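Local coordinates for bifunctional protein PutA (Bdellovibrio bacteriovorus, PDB 5UR2), which catalyses the two-step oxidation of L-proline to L-glutamate, joining an FAD-dependent proline dehydrogenase to an NAD-dependent L-glutamate gamma-semialdehyde dehydrogenase in one polypeptide, at the interface of chains A and B. Numbering follows the deposited sequence. Chains: chain A/B, Bifunctional protein PutA.

The interface of chains A and B. Residues chain A 617, 627, 969; chain B 939-942, 954, 958.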
loop_
_atom_site.group_PDB
_atom_site.type_symbol
_atom_site.label_atom_id
_atom_site.label_comp_id
_atom_site.label_asym_id
_atom_site.label_seq_id
_atom_site.Cartn_x
_atom_site.Cartn_y
_atom_site.Cartn_z
ATOM N N VAL A 617 1.559 3.187 13.015
ATOM C CA VAL A 617 0.308 3.880 12.722
ATOM C C VAL A 617 -0.040 4.809 13.874
ATOM O O VAL A 617 0.353 4.585 15.021
ATOM C CB VAL A 617 -0.858 2.906 12.428
ATOM C CG1 VAL A 617 -0.655 2.228 11.080
ATOM C CG2 VAL A 617 -0.996 1.868 13.546
ATOM N N TYR A 627 0.887 -1.828 12.621
ATOM C CA TYR A 627 0.086 -2.643 11.729
ATOM C C TYR A 627 0.999 -3.693 11.100
ATOM O O TYR A 627 2.047 -3.343 10.534
ATOM C CB TYR A 627 -0.534 -1.734 10.665
ATOM C CG TYR A 627 -1.623 -2.319 9.794
ATOM C CD1 TYR A 627 -2.947 -2.346 10.230
ATOM C CD2 TYR A 627 -1.339 -2.775 8.506
ATOM C CE1 TYR A 627 -3.965 -2.853 9.421
ATOM C CE2 TYR A 627 -2.344 -3.280 7.690
ATOM C CZ TYR A 627 -3.655 -3.315 8.158
ATOM O OH TYR A 627 -4.645 -3.802 7.358
ATOM N N CYS A 969 -2.934 -5.639 14.602
ATOM C CA CYS A 969 -2.463 -4.410 15.208
ATOM C C CYS A 969 -1.965 -4.720 16.608
ATOM O O CYS A 969 -2.675 -5.355 17.395
ATOM C CB CYS A 969 -3.576 -3.356 15.254
ATOM S SG CYS A 969 -2.999 -1.722 15.811
ATOM N N ASP B 939 -7.184 4.805 12.330
ATOM C CA ASP B 939 -5.774 5.049 12.042
ATOM C C ASP B 939 -4.873 4.587 13.187
ATOM O O ASP B 939 -3.870 3.911 12.948
ATOM C CB ASP B 939 -5.545 6.536 11.688
ATOM C CG ASP B 939 -4.098 6.847 11.321
ATOM O OD1 ASP B 939 -3.569 6.254 10.345
ATOM O OD2 ASP B 939 -3.495 7.728 11.990
ATOM N N ARG B 940 -5.231 4.911 14.431
ATOM C CA ARG B 940 -4.409 4.519 15.577
ATOM C C ARG B 940 -4.457 3.017 15.838
ATOM O O ARG B 940 -3.429 2.416 16.169
ATOM C CB ARG B 940 -4.851 5.273 16.830
ATOM C CG ARG B 940 -4.826 6.775 16.707
ATOM C CD ARG B 940 -5.038 7.428 18.050
ATOM N NE ARG B 940 -5.254 8.851 17.879
ATOM C CZ ARG B 940 -5.410 9.723 18.873
ATOM N NH1 ARG B 940 -5.380 9.330 20.145
ATOM N NH2 ARG B 940 -5.607 10.999 18.585
ATOM N N HIS B 941 -5.636 2.394 15.752
ATOM C CA HIS B 941 -5.794 0.969 16.068
ATOM C C HIS B 941 -6.733 0.312 15.058
ATOM O O HIS B 941 -7.885 -0.016 15.377
ATOM C CB HIS B 941 -6.332 0.777 17.492
ATOM C CG HIS B 941 -5.921 1.849 18.445
ATOM N ND1 HIS B 941 -6.756 2.885 18.798
ATOM C CD2 HIS B 941 -4.779 2.026 19.153
ATOM C CE1 HIS B 941 -6.135 3.673 19.661
ATOM N NE2 HIS B 941 -4.932 3.173 19.892
ATOM N N PRO B 942 -6.265 0.081 13.833
ATOM C CA PRO B 942 -7.131 -0.544 12.825
ATOM C C PRO B 942 -7.721 -1.835 13.375
ATOM O O PRO B 942 -7.012 -2.673 13.942
ATOM C CB PRO B 942 -6.177 -0.792 11.653
ATOM C CG PRO B 942 -5.126 0.270 11.812
ATOM C CD PRO B 942 -4.904 0.322 13.311
ATOM N N LYS B 954 -10.832 -4.955 8.421
ATOM C CA LYS B 954 -9.863 -4.284 9.277
ATOM C C LYS B 954 -10.117 -2.776 9.135
ATOM O O LYS B 954 -9.425 -2.089 8.382
ATOM C CB LYS B 954 -8.450 -4.692 8.880
ATOM C CG LYS B 954 -7.404 -4.370 9.915
ATOM C CD LYS B 954 -7.718 -5.030 11.247
ATOM C CE LYS B 954 -6.440 -5.225 12.073
ATOM N NZ LYS B 954 -6.787 -5.557 13.502
ATOM N N PRO B 958 -5.118 0.809 6.484
ATOM C CA PRO B 958 -4.767 1.053 5.079
ATOM C C PRO B 958 -5.173 -0.048 4.097
ATOM O O PRO B 958 -4.908 0.106 2.899
ATOM C CB PRO B 958 -3.234 1.192 5.142
ATOM C CG PRO B 958 -2.840 0.293 6.298
ATOM C CD PRO B 958 -3.961 0.406 7.298
HETATM O O HOH W 1 -6.938 -2.004 7.035
#
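Strands 623-631 and 965-973 of chain A, with the loop carrying A:Val617, pack against two loop stretches of chain B, 939-942 and the one holding B:Lys954 and B:Pro958. A:Tyr627 carries much of the contact. With CG anti to the backbone N (chi1 -168°), its ring points away from the strand toward two prolines. B:Pro958 lies over one face, its CD 3.9 Å from the ring centroid of A:Tyr627 in a CH-pi contact. B:Pro942 stands out past the CD1-CE1 side, displaced toward that same face, CG 3.8 Å from CD1 of A:Tyr627. Proline suits both places: its rigid, closed ring offers apolar CH groups to an aromatic surface at little entropic cost.

B:Lys954 runs past the tyrosine in the opposite direction, laying its aliphatic CG 3.8 Å from CE1 of A:Tyr627. Its chain bends at chi2 (58°), and the terminal amine NZ ends 2.9 Å from the carbonyl O of B:Pro942, a hydrogen bond that approaches from above the carbonyl plane and ties the two loops of chain B together. Lysine thus serves twice, as a greasy stem and as a polar tether. The phenol OH of A:Tyr627 is linked by a water molecule, 2.9 Å away, to the backbone O of B:Lys954, so the polar end of the ring is accommodated as well.

A:Cys969 turns its small, polarisable SG toward B:Pro942, 3.7 Å from that residue's CD; its small size may let the strand lie near the loop. A:Val617, with 39 Å² hidden, suits its place by being compact and branched: it presents CB and CG2 to the backbone carbonyls of B:Asp939 and B:Arg940 without adding a polar group.

The patch belongs to the two-fold dimer interface and has a symmetric twin. It lies within the aldehyde dehydrogenase region, its centre about 13 Å from B:Glu746 and 16 Å from the nucleophile B:Cys780, so the partner's strands may brace loops near that active site.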